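Local coordinates for putative nucleoprotein (Infectious salmon anemia virus, PDB 4EWC) that encapsidates the negative-strand viral RNA, shielding it from nucleases and forming the ribonucleoprotein that serves as template for transcription and replication, at the interface of chains A and B. Sequence-based numbering; all coordinates share one arbitrary frame. Chains: chain A/B, Putative nucleoprotein.

Contact 1: the interface of chains A and B. Residues chain A 458, 511, 513, 580-582, 584; chain B 470, 586, 589-592.
This is part of a two-fold symmetric, homotypic interface in which an edge of chain A's C-terminal strand 577-583 and the loop segment 511-513 meet loops of chain B; it probably helps join nucleoprotein copies, as orthomyxovirus nucleoproteins self-associate. B:Tyr470 reaches across with CG anti to its carbonyl carbon (chi1 -54°). Its phenolic OH accepts the backbone N-H of A:Val582, N to OH 3.0 Å, in a fairly straight bond (165° at H). The ring crosses A:Ile581 obliquely, CE2 lying 4.0 Å from CG2 of A:Ile581, while the carbonyl O of A:Ala580 sits above one ring face, displaced toward the rim. At the ring edge, in plane, stands the hydroxyl OG of B:Ser590, so a neighbouring loop residue of the same chain flanks the tyrosine.

A:Val582 splits its two methyl branches between partners. CG1, anti to the backbone N (chi1 163°), points tip to tip at CG2 of B:Val586, 3.8 Å away; CG2 slides antiparallel past B:Ile591, 3.7 Å from its CG1. The extended end of B:Ile591 carries CD1 on to A:Ala580, 3.8 Å from its CB.

Farther along, the hydroxyl OG of A:Ser513, anti to its backbone N, donates to the main-chain O of B:Phe589 in the carbonyl plane. Beside it, carboxylate OD2 of A:Asp511 lies 2.7 Å from the carbonyl O of B:Ser590; both oxygens would only accept, so the pair is a clash unless the acid carries a proton, which is not seen. At the other end, CB of A:Ser584 rests 3.5 Å from CG2 of B:Val586, and the serine is held by A:Asp458 in its own chain: OD2 takes N-H of A:Ser584 from above the carboxylate plane, N to OD2 3.1 Å, and the A:Ser584 hydroxyl OG on its syn lone pair.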
# COMPACT_ATOMS: atom_id res chain seq x y z
N ASP A 458 5.19 -2.01 0.62
CA ASP A 458 4.78 -1.66 1.97
C ASP A 458 5.94 -1.84 2.94
O ASP A 458 6.18 -0.99 3.80
CB ASP A 458 3.63 -2.53 2.44
CG ASP A 458 2.37 -2.33 1.61
OD1 ASP A 458 1.71 -1.29 1.82
OD2 ASP A 458 2.04 -3.23 0.78
N ASP A 511 -5.12 -12.87 9.00
CA ASP A 511 -5.83 -11.64 9.29
C ASP A 511 -7.34 -11.84 9.39
O ASP A 511 -8.00 -12.16 8.39
CB ASP A 511 -5.54 -10.59 8.22
CG ASP A 511 -5.63 -9.18 8.75
OD1 ASP A 511 -6.36 -8.97 9.75
OD2 ASP A 511 -4.97 -8.29 8.18
N SER A 513 -9.74 -9.89 9.41
CA SER A 513 -10.43 -8.67 9.01
C SER A 513 -11.66 -8.92 8.11
O SER A 513 -11.64 -9.78 7.23
CB SER A 513 -9.47 -7.72 8.33
OG SER A 513 -10.08 -6.45 8.16
N ALA A 580 2.08 -3.84 13.40
CA ALA A 580 1.55 -4.61 12.27
C ALA A 580 1.33 -3.78 11.00
O ALA A 580 0.82 -2.65 11.05
CB ALA A 580 0.27 -5.32 12.66
N ILE A 581 1.75 -4.33 9.86
CA ILE A 581 1.35 -3.82 8.54
C ILE A 581 0.85 -4.96 7.69
O ILE A 581 1.11 -6.13 8.00
CB ILE A 581 2.52 -3.12 7.77
CG1 ILE A 581 3.58 -4.13 7.34
CG2 ILE A 581 3.12 -1.98 8.59
CD1 ILE A 581 4.47 -3.64 6.23
N VAL A 582 0.12 -4.64 6.62
CA VAL A 582 -0.34 -5.63 5.65
C VAL A 582 0.55 -5.65 4.41
O VAL A 582 0.80 -4.61 3.79
CB VAL A 582 -1.78 -5.33 5.15
CG1 VAL A 582 -2.08 -6.10 3.87
CG2 VAL A 582 -2.80 -5.65 6.22
N SER A 584 0.47 -5.92 0.92
CA SER A 584 -0.62 -5.77 -0.03
C SER A 584 -0.45 -6.60 -1.29
O SER A 584 -1.43 -7.03 -1.90
CB SER A 584 -0.78 -4.31 -0.44
OG SER A 584 0.43 -3.79 -0.94
N TYR B 470 -3.52 2.66 8.88
CA TYR B 470 -4.21 1.59 9.62
C TYR B 470 -5.02 2.09 10.82
O TYR B 470 -4.51 2.75 11.70
CB TYR B 470 -3.26 0.47 10.05
CG TYR B 470 -2.45 -0.12 8.93
CD1 TYR B 470 -2.99 -1.07 8.09
CD2 TYR B 470 -1.14 0.28 8.71
CE1 TYR B 470 -2.25 -1.61 7.06
CE2 TYR B 470 -0.39 -0.26 7.69
CZ TYR B 470 -0.96 -1.21 6.87
OH TYR B 470 -0.23 -1.74 5.85
N VAL B 586 -5.93 -2.69 -0.21
CA VAL B 586 -5.86 -2.50 1.23
C VAL B 586 -6.63 -1.24 1.59
O VAL B 586 -6.61 -0.24 0.85
CB VAL B 586 -4.39 -2.37 1.75
CG1 VAL B 586 -4.38 -2.05 3.25
CG2 VAL B 586 -3.64 -3.64 1.50
N PHE B 589 -9.18 -0.40 8.31
CA PHE B 589 -9.82 -1.68 8.77
C PHE B 589 -9.26 -2.97 8.20
O PHE B 589 -9.87 -4.01 8.37
CB PHE B 589 -11.34 -1.72 8.56
CG PHE B 589 -12.00 -0.41 8.75
CD1 PHE B 589 -12.08 0.16 10.02
CD2 PHE B 589 -12.54 0.28 7.68
CE1 PHE B 589 -12.68 1.38 10.21
CE2 PHE B 589 -13.16 1.51 7.86
CZ PHE B 589 -13.23 2.05 9.13
N SER B 590 -8.12 -2.91 7.54
CA SER B 590 -7.59 -4.10 6.87
C SER B 590 -6.83 -4.98 7.87
O SER B 590 -6.52 -6.13 7.59
CB SER B 590 -6.66 -3.71 5.73
OG SER B 590 -5.43 -3.24 6.27
N ILE B 591 -6.52 -4.39 9.02
CA ILE B 591 -6.01 -5.11 10.18
C ILE B 591 -7.05 -5.05 11.30
O ILE B 591 -7.49 -3.96 11.70
CB ILE B 591 -4.70 -4.49 10.70
CG1 ILE B 591 -3.57 -4.63 9.67
CG2 ILE B 591 -4.32 -5.12 12.02
CD1 ILE B 591 -2.24 -4.02 10.13
N ASP B 592 -7.47 -6.21 11.79
CA ASP B 592 -8.47 -6.32 12.86
C ASP B 592 -7.87 -6.92 14.13
O ASP B 592 -7.10 -7.88 14.06
CB ASP B 592 -9.64 -7.20 12.41

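Contact 2: the interface of chains A and B. Residues chain A 277, 279, 289-290, 292-293, 454, 589; chain B 514, 516.
The indole of B:Trp514 is held on one face and around its rim by chain A, in an orthomyxovirus nucleoprotein arrangement that resembles the family's exchanged tail loop, in which a segment of one copy is inserted into its neighbour. On one face CG2 of A:Val279, at the start of helix 279-284, meets the indole tip to tip, 3.6 Å from CE2 and set toward the rim. On the same side CB of A:Thr292 stands above the benzo rim, 3.7 Å from CZ3, its side chain crossing the tryptophan at about a right angle. From the other side A:Phe589 meets the CZ2-CH2 edge, CB 3.6 Å from CZ2; its ring, turned about 30° to the indole, runs outward beyond the rim and does not stack on the face. In the indole plane, at the edge, is methyl CG2 of A:Thr293. A:Phe454 stands behind this wall, with CA of A:Thr293 over the centre of one ring face, and so helps position that first-shell residue.

B:Trp514 places CG between its backbone N and carbonyl carbon, the crowded position (chi1 52°), which turns the indole back beside 3-10 helix 289-295. There CB of A:Ala289 touches CB of B:Trp514 at 3.6 Å. The carbonyl O of A:Ala289, near CE3 on the face shared with A:Val279, also accepts the hydroxyl OG1 of A:Thr292 on a lone pair; that bond fixes the threonine's rotation.

The tryptophan's own backbone is tied down too. Hydroxyl OG of A:Ser290, anti to its carbonyl carbon (chi1 -59°), donates to the main-chain O of B:Trp514 at 2.9 Å, in the carbonyl plane on a lone pair. Water 1 bridges alongside, 2.6 Å from N of B:Val516 and 2.9 Å from the carbonyl O of A:Ser290. Methyl CG2 of B:Val516 packs 3.9 Å from CB of A:Ser290.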
# COMPACT_ATOMS: atom_id res chain seq x y z
N PRO A 277 15.93 -4.55 -13.24
CA PRO A 277 15.47 -5.78 -12.59
C PRO A 277 15.93 -7.04 -13.28
O PRO A 277 16.14 -8.06 -12.61
CB PRO A 277 13.95 -5.69 -12.70
CG PRO A 277 13.66 -4.30 -12.88
CD PRO A 277 14.82 -3.63 -13.51
N VAL A 279 14.33 -7.77 -16.58
CA VAL A 279 13.23 -8.10 -17.50
C VAL A 279 13.74 -8.51 -18.87
O VAL A 279 13.32 -9.52 -19.43
CB VAL A 279 12.30 -6.89 -17.78
CG1 VAL A 279 11.11 -7.36 -18.61
CG2 VAL A 279 11.82 -6.26 -16.51
N ALA A 289 8.16 -12.18 -18.63
CA ALA A 289 8.68 -11.09 -17.80
C ALA A 289 8.28 -11.16 -16.31
O ALA A 289 9.00 -10.67 -15.46
CB ALA A 289 8.27 -9.74 -18.40
N SER A 290 7.14 -11.77 -16.00
CA SER A 290 6.68 -11.87 -14.62
C SER A 290 7.64 -12.67 -13.72
O SER A 290 7.69 -12.46 -12.51
CB SER A 290 5.28 -12.50 -14.54
OG SER A 290 4.33 -11.75 -15.27
N THR A 292 10.68 -12.30 -13.53
CA THR A 292 11.86 -11.49 -13.24
C THR A 292 12.13 -11.50 -11.75
O THR A 292 13.28 -11.53 -11.32
CB THR A 292 11.70 -10.05 -13.74
OG1 THR A 292 11.42 -10.07 -15.14
CG2 THR A 292 12.99 -9.24 -13.50
N THR A 293 11.07 -11.53 -10.95
CA THR A 293 11.21 -11.57 -9.50
C THR A 293 11.99 -12.79 -9.00
O THR A 293 12.47 -12.81 -7.88
CB THR A 293 9.84 -11.46 -8.76
OG1 THR A 293 9.07 -12.65 -8.98
CG2 THR A 293 9.06 -10.23 -9.25
N PHE A 454 12.84 -7.05 -5.07
CA PHE A 454 11.52 -7.61 -5.30
C PHE A 454 10.68 -7.69 -4.06
O PHE A 454 9.68 -8.40 -4.02
CB PHE A 454 11.65 -8.97 -6.00
CG PHE A 454 12.50 -8.91 -7.23
CD1 PHE A 454 12.11 -8.10 -8.29
CD2 PHE A 454 13.71 -9.56 -7.30
CE1 PHE A 454 12.89 -8.00 -9.41
CE2 PHE A 454 14.50 -9.45 -8.44
CZ PHE A 454 14.08 -8.67 -9.49
N PHE A 589 8.08 -1.54 -9.27
CA PHE A 589 7.69 -2.06 -10.62
C PHE A 589 6.23 -2.37 -10.84
O PHE A 589 5.89 -2.99 -11.82
CB PHE A 589 8.48 -3.31 -11.04
CG PHE A 589 9.89 -3.30 -10.59
CD1 PHE A 589 10.80 -2.41 -11.13
CD2 PHE A 589 10.33 -4.19 -9.60
CE1 PHE A 589 12.11 -2.38 -10.71
CE2 PHE A 589 11.64 -4.18 -9.18
CZ PHE A 589 12.53 -3.28 -9.73
N TRP B 514 4.55 -6.23 -15.43
CA TRP B 514 4.91 -7.63 -15.36
C TRP B 514 4.98 -8.16 -13.92
O TRP B 514 4.90 -9.38 -13.72
CB TRP B 514 6.24 -7.87 -16.06
CG TRP B 514 7.32 -6.95 -15.57
CD1 TRP B 514 7.73 -5.80 -16.16
CD2 TRP B 514 8.10 -7.08 -14.36
NE1 TRP B 514 8.71 -5.21 -15.42
CE2 TRP B 514 8.96 -5.98 -14.30
CE3 TRP B 514 8.16 -8.04 -13.34
CZ2 TRP B 514 9.87 -5.79 -13.27
CZ3 TRP B 514 9.05 -7.86 -12.30
CH2 TRP B 514 9.90 -6.74 -12.27
N VAL B 516 3.92 -9.47 -10.66
CA VAL B 516 2.69 -10.02 -10.16
C VAL B 516 2.82 -10.61 -8.75
O VAL B 516 1.85 -11.15 -8.21
CB VAL B 516 2.12 -11.07 -11.13
CG1 VAL B 516 1.75 -10.40 -12.44
CG2 VAL B 516 3.14 -12.17 -11.36
O HOH W 1 6.04 -10.91 -10.73

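The C-alpha centres of contact 1 and contact 2 lie about 24 Å apart within one two-fold interface. Both draw on the 511-516 segment, from chain A in contact 1 and from chain B in contact 2, and both use Phe589, through its backbone carbonyl in the first and its side chain in the second. Because of the two-fold, the twin of contact 2 continues directly from contact 1: A:Trp514 would follow A:Ser513 onto B:Phe589. Each chain therefore gives and receives this segment, a reciprocal exchange that should tie the two copies together; whether the same pairing occurs on RNA the structure alone does not show.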